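Local coordinates for protein NADH oxidoreductase (Mesorhizobium loti, PDB 3PI7) that probably binds NADPH and acts as an NAD(P)H-dependent oxidoreductase, possibly a quinone reductase, at residues 14-19 with 75-80. Numbering follows the deposited sequence.
Sequences LLLVGD and QPRVKG. With K (potassium ion), chain G; PO4 (phosphate ion), chain E.
Leu15 lays CD2 against the carbonyl O of Gly80, where the end of strand 10-16 meets a loop of the GroES-like domain that leads into strand 86-94. At Leu16 the backbone O takes the N-H of Gly80 (2.8 Å), while the side chain sets CD1 near Val78 O and CD2 beside CG of Arg77, with Phe68 and Ile69 of helix 63-69 adding to its packing. Val17 points CB away but offers its O, which receives NZ of Lys79 at 2.8 Å on an in-plane lone pair; the bend at chi4 (72°) brings NZ round to it. Gly18 lies over one face of the Arg77 guanidinium, its CA 3.7 Å above the centre. NE and NH1 bond to Gly20 O and Ile69 O; NH2 bonds to O3 of a phosphate ion, probably from the crystallisation liquor, and reaches Asp19 O from 56° above the carbonyl plane. An alanine in place of this arginine would probably leave Gly20 O and Ile69 O without that donor and open a gap beside Gly18. Asp19 O also binds the potassium ion (2.7 Å), as does Tyr21 O. Asp19 OD1 accepts the N-H of Lys79 on its anti lone pair, 2.9 Å from N and nearly straight at 177°.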
loop_
_atom_site.group_PDB
_atom_site.type_symbol
_atom_site.label_atom_id
_atom_site.label_comp_id
_atom_site.label_asym_id
_atom_site.label_seq_id
_atom_site.Cartn_x
_atom_site.Cartn_y
_atom_site.Cartn_z
ATOM N N LEU A 14 -36.200 6.542 -9.822
ATOM C CA LEU A 14 -35.133 7.380 -10.419
ATOM C C LEU A 14 -34.231 6.423 -11.148
ATOM O O LEU A 14 -33.484 5.664 -10.511
ATOM C CB LEU A 14 -34.377 8.191 -9.348
ATOM C CG LEU A 14 -35.242 9.051 -8.434
ATOM C CD1 LEU A 14 -34.378 9.802 -7.455
ATOM C CD2 LEU A 14 -36.134 10.033 -9.250
ATOM N N LEU A 15 -34.393 6.370 -12.476
ATOM C CA LEU A 15 -33.742 5.390 -13.326
ATOM C C LEU A 15 -32.412 5.824 -13.862
ATOM O O LEU A 15 -32.273 6.936 -14.360
ATOM C CB LEU A 15 -34.642 5.062 -14.503
ATOM C CG LEU A 15 -36.092 4.798 -14.164
ATOM C CD1 LEU A 15 -36.906 4.684 -15.435
ATOM C CD2 LEU A 15 -36.234 3.559 -13.296
ATOM N N LEU A 16 -31.458 4.896 -13.852
ATOM C CA LEU A 16 -30.126 5.155 -14.402
ATOM C C LEU A 16 -30.191 5.436 -15.890
ATOM O O LEU A 16 -30.816 4.683 -16.645
ATOM C CB LEU A 16 -29.215 3.963 -14.153
ATOM C CG LEU A 16 -28.846 3.742 -12.716
ATOM C CD1 LEU A 16 -28.424 2.323 -12.511
ATOM C CD2 LEU A 16 -27.783 4.755 -12.250
ATOM N N VAL A 17 -29.534 6.525 -16.309
ATOM C CA VAL A 17 -29.468 6.912 -17.715
ATOM C C VAL A 17 -28.227 6.247 -18.312
ATOM O O VAL A 17 -28.227 5.849 -19.482
ATOM C CB VAL A 17 -29.435 8.462 -17.800
ATOM C CG1 VAL A 17 -29.031 8.972 -19.177
ATOM C CG2 VAL A 17 -30.773 9.043 -17.394
ATOM N N GLY A 18 -27.187 6.147 -17.494
ATOM C CA GLY A 18 -25.919 5.549 -17.894
ATOM C C GLY A 18 -25.903 4.046 -17.748
ATOM O O GLY A 18 -26.671 3.476 -16.971
ATOM N N ASP A 19 -25.053 3.404 -18.535
ATOM C CA ASP A 19 -24.835 1.973 -18.486
ATOM C C ASP A 19 -23.369 1.702 -18.158
ATOM O O ASP A 19 -22.486 2.490 -18.556
ATOM C CB ASP A 19 -25.236 1.325 -19.826
ATOM C CG ASP A 19 -25.458 -0.163 -19.681
ATOM O OD1 ASP A 19 -26.218 -0.565 -18.776
ATOM O OD2 ASP A 19 -24.819 -0.933 -20.427
ATOM N N GLN A 75 -18.992 -0.844 -9.149
ATOM C CA GLN A 75 -20.112 -1.685 -9.558
ATOM C C GLN A 75 -20.708 -1.059 -10.803
ATOM O O GLN A 75 -20.859 0.155 -10.824
ATOM C CB GLN A 75 -21.134 -1.724 -8.407
ATOM C CG GLN A 75 -22.314 -2.640 -8.627
ATOM C CD GLN A 75 -23.243 -2.557 -7.446
ATOM O OE1 GLN A 75 -22.813 -2.439 -6.298
ATOM N NE2 GLN A 75 -24.533 -2.626 -7.702
ATOM N N PRO A 76 -20.965 -1.810 -11.890
ATOM C CA PRO A 76 -21.477 -1.158 -13.089
ATOM C C PRO A 76 -22.973 -0.827 -12.994
ATOM O O PRO A 76 -23.742 -1.486 -12.300
ATOM C CB PRO A 76 -21.213 -2.194 -14.182
ATOM C CG PRO A 76 -21.349 -3.506 -13.475
ATOM C CD PRO A 76 -20.836 -3.263 -12.073
ATOM N N ARG A 77 -23.367 0.196 -13.720
ATOM C CA ARG A 77 -24.759 0.609 -13.822
ATOM C C ARG A 77 -25.501 -0.311 -14.768
ATOM O O ARG A 77 -24.930 -0.756 -15.770
ATOM C CB ARG A 77 -24.787 2.042 -14.415
ATOM C CG ARG A 77 -24.240 3.101 -13.463
ATOM C CD ARG A 77 -24.020 4.434 -14.187
ATOM N NE ARG A 77 -23.155 4.304 -15.370
ATOM C CZ ARG A 77 -22.701 5.332 -16.075
ATOM N NH1 ARG A 77 -22.991 6.571 -15.710
ATOM N NH2 ARG A 77 -21.975 5.127 -17.171
ATOM N N VAL A 78 -26.780 -0.555 -14.494
ATOM C CA VAL A 78 -27.641 -1.240 -15.445
ATOM C C VAL A 78 -28.626 -0.151 -15.894
ATOM O O VAL A 78 -29.456 0.282 -15.099
ATOM C CB VAL A 78 -28.340 -2.518 -14.896
ATOM C CG1 VAL A 78 -29.260 -3.132 -15.963
ATOM C CG2 VAL A 78 -27.305 -3.539 -14.454
ATOM N N LYS A 79 -28.459 0.358 -17.116
ATOM C CA LYS A 79 -29.328 1.407 -17.638
ATOM C C LYS A 79 -30.794 1.032 -17.458
ATOM O O LYS A 79 -31.199 -0.091 -17.751
ATOM C CB LYS A 79 -29.024 1.675 -19.128
ATOM C CG LYS A 79 -29.959 2.683 -19.776
ATOM C CD LYS A 79 -29.390 3.208 -21.113
ATOM C CE LYS A 79 -30.371 4.136 -21.798
ATOM N NZ LYS A 79 -30.491 5.458 -21.116
ATOM N N GLY A 80 -31.566 1.992 -16.979
ATOM C CA GLY A 80 -33.001 1.844 -16.802
ATOM C C GLY A 80 -33.420 1.291 -15.461
ATOM O O GLY A 80 -34.625 1.147 -15.216
HETATM K K K G . -20.651 2.936 -20.436
HETATM P P PO4 E . -21.040 6.957 -20.143
HETATM O O1 PO4 E . -19.502 7.232 -20.528
HETATM O O2 PO4 E . -21.995 7.727 -21.151
HETATM O O3 PO4 E . -21.291 7.549 -18.717
HETATM O O4 PO4 E . -21.260 5.378 -20.253
HETATM O O HOH W 1 -21.332 0.439 -21.055
#